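Local coordinates for protein glyoxylate reductase (Paecilomyces sp. J18, PDB 3WNV) that probably reduces glyoxylate to glycolate with a nicotinamide cofactor, as a fungal member of the D-isomer-specific 2-hydroxyacid dehydrogenase family, at residues R69-C83 / D93-S105. Residues are numbered along the deposited sequence; the frame is centred on the assembly and turned at random.
Sequences RELISALPKSVKYIC and DVDAATEAGIAIS
Ile82 and Ile102 meet inside a beta-alpha-beta unit in which strand 81-83 is followed, by way of helix 94-99, by the parallel edge strand 103-105, with helix 69-74 running nearly parallel to the connecting helix (crossing angle -21° for these segments). Three backbone bonds join the strands: Ala103 N to Lys80 O, Ile82 N to Ala103 O and Ser105 N to Ile82 O. The tight part lies between sheet and helices. There Ile82 CG1 sits 3.7 Å from Ile102 CG2, Ile82 CB is 3.5 Å from Ile104 CD1, and Ile102 CD1 reaches Leu75 CD1 and Val79 CG1. Ile72 closes this core: with CG1 anti to the carbonyl carbon (chi1 -71°), CD1 is carried to 3.4 Å from Asp93 O while CG2 turns to Ala100 CB. On the other sheet face, Tyr81 and Cys83 pack against helix 297-317. The solvent side is polar and bridged by waters. Two tie Asp93 OD2 to Arg69, one through N and one through NE, while Asp93 OD1 caps helix 94-99 by accepting from Ala96 N at 3.0 Å. An alanine in place of Asp93 would probably leave Ala96 N without its cap and both waters without their shared carboxylate. One face of the Arg69 guanidinium lies over Ala96, whose CB is offset toward the rim. Its salt bridge grips Glu99 end-on, NH1 to OE1 and NH2 to OE2, both 3.1 Å, OE1 met on the syn side but 30° out of the carboxylate plane, OE2 from above it.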
loop_
_atom_site.group_PDB
_atom_site.type_symbol
_atom_site.label_atom_id
_atom_site.label_comp_id
_atom_site.label_asym_id
_atom_site.label_seq_id
_atom_site.Cartn_x
_atom_site.Cartn_y
_atom_site.Cartn_z
ATOM N N ARG A 69 14.761 13.387 -1.980
ATOM C CA ARG A 69 15.314 14.611 -2.561
ATOM C C ARG A 69 16.761 14.417 -3.009
ATOM O O ARG A 69 17.148 14.878 -4.071
ATOM C CB ARG A 69 15.136 15.782 -1.581
ATOM C CG ARG A 69 15.821 17.083 -1.980
ATOM C CD ARG A 69 15.327 18.248 -1.077
ATOM N NE ARG A 69 13.925 18.540 -1.371
ATOM C CZ ARG A 69 13.536 19.378 -2.331
ATOM N NH1 ARG A 69 14.443 19.990 -3.075
ATOM N NH2 ARG A 69 12.237 19.585 -2.563
ATOM N N GLU A 70 17.556 13.698 -2.222
ATOM C CA GLU A 70 18.967 13.507 -2.551
ATOM C C GLU A 70 19.177 12.738 -3.849
ATOM O O GLU A 70 20.052 13.069 -4.652
ATOM C CB GLU A 70 19.647 12.707 -1.445
ATOM C CG GLU A 70 21.049 12.224 -1.798
ATOM C CD GLU A 70 21.580 11.191 -0.799
ATOM O OE1 GLU A 70 20.879 10.890 0.181
ATOM O OE2 GLU A 70 22.697 10.669 -1.002
ATOM N N LEU A 71 18.420 11.661 -4.016
ATOM C CA LEU A 71 18.578 10.843 -5.211
ATOM C C LEU A 71 18.036 11.616 -6.406
ATOM O O LEU A 71 18.688 11.654 -7.461
ATOM C CB LEU A 71 17.901 9.476 -5.040
ATOM C CG LEU A 71 18.100 8.547 -6.249
ATOM C CD1 LEU A 71 18.199 7.090 -5.776
ATOM C CD2 LEU A 71 16.917 8.691 -7.232
ATOM N N ILE A 72 16.880 12.261 -6.251
ATOM C CA ILE A 72 16.324 13.053 -7.369
ATOM C C ILE A 72 17.315 14.103 -7.830
ATOM O O ILE A 72 17.458 14.340 -9.044
ATOM C CB ILE A 72 14.900 13.615 -7.036
ATOM C CG1 ILE A 72 13.905 12.454 -7.015
ATOM C CG2 ILE A 72 14.408 14.701 -8.031
ATOM C CD1 ILE A 72 12.592 12.780 -6.372
ATOM N N SER A 73 18.053 14.690 -6.875
ATOM C CA SER A 73 19.026 15.725 -7.170
ATOM C C SER A 73 20.181 15.192 -8.028
ATOM O O SER A 73 20.726 15.920 -8.847
ATOM C CB SER A 73 19.567 16.318 -5.862
ATOM O OG SER A 73 20.436 17.407 -6.140
ATOM N N ALA A 74 20.525 13.916 -7.848
ATOM C CA ALA A 74 21.550 13.235 -8.652
ATOM C C ALA A 74 21.074 12.757 -10.033
ATOM O O ALA A 74 21.903 12.463 -10.893
ATOM C CB ALA A 74 22.105 12.029 -7.878
ATOM N N LEU A 75 19.772 12.609 -10.247
ATOM C CA LEU A 75 19.305 12.136 -11.571
ATOM C C LEU A 75 19.762 13.080 -12.688
ATOM O O LEU A 75 19.890 14.279 -12.478
ATOM C CB LEU A 75 17.780 12.002 -11.589
ATOM C CG LEU A 75 17.163 10.908 -10.718
ATOM C CD1 LEU A 75 15.639 10.955 -10.767
ATOM C CD2 LEU A 75 17.704 9.498 -11.104
ATOM N N PRO A 76 20.053 12.539 -13.878
ATOM C CA PRO A 76 20.459 13.400 -14.986
ATOM C C PRO A 76 19.307 14.310 -15.397
ATOM O O PRO A 76 18.117 13.965 -15.250
ATOM C CB PRO A 76 20.776 12.418 -16.128
ATOM C CG PRO A 76 20.748 11.058 -15.543
ATOM C CD PRO A 76 20.016 11.114 -14.231
ATOM N N LYS A 77 19.681 15.473 -15.904
ATOM C CA LYS A 77 18.721 16.480 -16.332
ATOM C C LYS A 77 17.752 15.967 -17.408
ATOM O O LYS A 77 16.637 16.504 -17.571
ATOM C CB LYS A 77 19.505 17.700 -16.808
ATOM C CG LYS A 77 18.738 18.972 -17.045
ATOM C CD LYS A 77 19.716 20.083 -17.524
ATOM C CE LYS A 77 19.010 21.431 -17.713
ATOM N NZ LYS A 77 18.588 21.963 -16.397
ATOM N N SER A 78 18.170 14.941 -18.161
ATOM C CA SER A 78 17.304 14.352 -19.178
ATOM C C SER A 78 15.994 13.740 -18.637
ATOM O O SER A 78 15.008 13.635 -19.366
ATOM C CB SER A 78 18.080 13.268 -19.927
ATOM O OG SER A 78 18.700 12.378 -18.989
ATOM N N VAL A 79 15.992 13.289 -17.393
ATOM C CA VAL A 79 14.839 12.532 -16.866
ATOM C C VAL A 79 13.589 13.393 -16.781
ATOM O O VAL A 79 13.599 14.469 -16.166
ATOM C CB VAL A 79 15.124 11.968 -15.497
ATOM C CG1 VAL A 79 13.879 11.207 -14.940
ATOM C CG2 VAL A 79 16.360 11.069 -15.538
ATOM N N LYS A 80 12.526 12.951 -17.446
ATOM C CA LYS A 80 11.277 13.710 -17.448
ATOM C C LYS A 80 10.126 12.979 -16.805
ATOM O O LYS A 80 9.134 13.598 -16.485
ATOM C CB LYS A 80 10.926 14.222 -18.847
ATOM C CG LYS A 80 12.018 15.136 -19.394
ATOM C CD LYS A 80 11.482 16.286 -20.243
ATOM C CE LYS A 80 10.596 15.802 -21.386
ATOM N NZ LYS A 80 10.541 16.792 -22.516
ATOM N N TYR A 81 10.270 11.665 -16.627
ATOM C CA TYR A 81 9.199 10.796 -16.146
ATOM C C TYR A 81 9.759 9.733 -15.217
ATOM O O TYR A 81 10.829 9.157 -15.470
ATOM C CB TYR A 81 8.497 10.083 -17.302
ATOM C CG TYR A 81 7.906 11.032 -18.284
ATOM C CD1 TYR A 81 6.661 11.622 -18.053
ATOM C CD2 TYR A 81 8.603 11.383 -19.425
ATOM C CE1 TYR A 81 6.141 12.548 -18.960
ATOM C CE2 TYR A 81 8.079 12.288 -20.336
ATOM C CZ TYR A 81 6.848 12.863 -20.089
ATOM O OH TYR A 81 6.342 13.764 -20.987
ATOM N N ILE A 82 9.018 9.430 -14.162
ATOM C CA ILE A 82 9.290 8.248 -13.374
ATOM C C ILE A 82 7.981 7.545 -13.261
ATOM O O ILE A 82 6.993 8.105 -12.757
ATOM C CB ILE A 82 9.769 8.584 -11.960
ATOM C CG1 ILE A 82 11.122 9.257 -12.028
ATOM C CG2 ILE A 82 9.892 7.295 -11.087
ATOM C CD1 ILE A 82 11.477 9.894 -10.657
ATOM N N CYS A 83 7.947 6.325 -13.767
ATOM C CA CYS A 83 6.741 5.534 -13.776
ATOM C C CYS A 83 6.895 4.446 -12.746
ATOM O O CYS A 83 7.714 3.543 -12.881
ATOM C CB CYS A 83 6.491 4.987 -15.191
ATOM S SG CYS A 83 6.263 6.365 -16.409
ATOM N N ASP A 93 9.971 11.351 -3.370
ATOM C CA ASP A 93 9.701 12.714 -2.946
ATOM C C ASP A 93 9.095 13.456 -4.115
ATOM O O ASP A 93 9.802 14.028 -4.962
ATOM C CB ASP A 93 11.007 13.363 -2.532
ATOM C CG ASP A 93 10.813 14.746 -1.934
ATOM O OD1 ASP A 93 9.842 15.469 -2.310
ATOM O OD2 ASP A 93 11.655 15.111 -1.092
ATOM N N VAL A 94 7.773 13.447 -4.180
ATOM C CA VAL A 94 7.070 14.069 -5.292
ATOM C C VAL A 94 7.378 15.560 -5.528
ATOM O O VAL A 94 7.580 15.978 -6.657
ATOM C CB VAL A 94 5.555 13.808 -5.201
ATOM C CG1 VAL A 94 4.826 14.531 -6.337
ATOM C CG2 VAL A 94 5.270 12.279 -5.207
ATOM N N ASP A 95 7.410 16.385 -4.483
ATOM C CA ASP A 95 7.783 17.773 -4.685
ATOM C C ASP A 95 9.203 17.953 -5.234
ATOM O O ASP A 95 9.444 18.824 -6.094
ATOM C CB ASP A 95 7.614 18.576 -3.382
ATOM C CG ASP A 95 6.151 18.731 -2.982
ATOM O OD1 ASP A 95 5.270 18.419 -3.808
ATOM O OD2 ASP A 95 5.873 19.178 -1.850
ATOM N N ALA A 96 10.164 17.162 -4.741
ATOM C CA ALA A 96 11.520 17.258 -5.343
ATOM C C ALA A 96 11.489 16.946 -6.845
ATOM O O ALA A 96 12.145 17.639 -7.671
ATOM C CB ALA A 96 12.536 16.335 -4.602
ATOM N N ALA A 97 10.703 15.933 -7.214
ATOM C CA ALA A 97 10.540 15.605 -8.629
ATOM C C ALA A 97 9.947 16.745 -9.448
ATOM O O ALA A 97 10.438 17.068 -10.533
ATOM C CB ALA A 97 9.710 14.334 -8.797
ATOM N N THR A 98 8.894 17.364 -8.919
ATOM C CA THR A 98 8.245 18.489 -9.598
ATOM C C THR A 98 9.277 19.592 -9.852
ATOM O O THR A 98 9.385 20.133 -10.967
ATOM C CB THR A 98 7.073 19.020 -8.743
ATOM O OG1 THR A 98 6.090 17.971 -8.634
ATOM C CG2 THR A 98 6.450 20.274 -9.383
ATOM N N GLU A 99 10.083 19.880 -8.832
ATOM C CA GLU A 99 11.117 20.911 -8.945
ATOM C C GLU A 99 12.169 20.594 -10.018
ATOM O O GLU A 99 12.723 21.506 -10.657
ATOM C CB GLU A 99 11.797 21.113 -7.602
ATOM C CG GLU A 99 10.901 21.702 -6.556
ATOM C CD GLU A 99 11.591 21.732 -5.204
ATOM O OE1 GLU A 99 12.838 21.583 -5.191
ATOM O OE2 GLU A 99 10.893 21.885 -4.171
ATOM N N ALA A 100 12.448 19.302 -10.189
ATOM C CA ALA A 100 13.402 18.851 -11.190
ATOM C C ALA A 100 12.737 18.668 -12.551
ATOM O O ALA A 100 13.386 18.239 -13.510
ATOM C CB ALA A 100 14.092 17.550 -10.719
ATOM N N GLY A 101 11.467 19.035 -12.683
ATOM C CA GLY A 101 10.794 18.872 -13.972
ATOM C C GLY A 101 10.454 17.419 -14.324
ATOM O O GLY A 101 10.402 17.046 -15.497
ATOM N N ILE A 102 10.202 16.599 -13.321
ATOM C CA ILE A 102 9.886 15.172 -13.531
ATOM C C ILE A 102 8.430 14.862 -13.154
ATOM O O ILE A 102 7.981 15.199 -12.058
ATOM C CB ILE A 102 10.826 14.272 -12.688
ATOM C CG1 ILE A 102 12.293 14.557 -13.008
ATOM C CG2 ILE A 102 10.473 12.781 -12.857
ATOM C CD1 ILE A 102 13.247 13.865 -12.041
ATOM N N ALA A 103 7.702 14.224 -14.069
ATOM C CA ALA A 103 6.317 13.802 -13.828
ATOM C C ALA A 103 6.322 12.379 -13.325
ATOM O O ALA A 103 7.109 11.562 -13.817
ATOM C CB ALA A 103 5.493 13.921 -15.102
ATOM N N ILE A 104 5.465 12.072 -12.342
ATOM C CA ILE A 104 5.428 10.755 -11.727
ATOM C C ILE A 104 4.060 10.126 -11.943
ATOM O O ILE A 104 3.037 10.794 -11.778
ATOM C CB ILE A 104 5.587 10.881 -10.195
ATOM C CG1 ILE A 104 6.818 11.731 -9.860
ATOM C CG2 ILE A 104 5.644 9.523 -9.527
ATOM C CD1 ILE A 104 8.125 10.994 -9.949
ATOM N N SER A 105 4.036 8.851 -12.323
ATOM C CA SER A 105 2.798 8.080 -12.328
ATOM C C SER A 105 2.868 6.938 -11.332
ATOM O O SER A 105 3.958 6.501 -10.938
ATOM C CB SER A 105 2.489 7.581 -13.762
ATOM O OG SER A 105 3.418 6.603 -14.161
HETATM O O HOH W 1 13.108 13.590 0.226
HETATM O O HOH W 2 12.091 17.211 0.550
HETATM O O HOH W 3 14.920 16.638 -15.208
HETATM O O HOH W 4 8.162 15.897 -17.375
#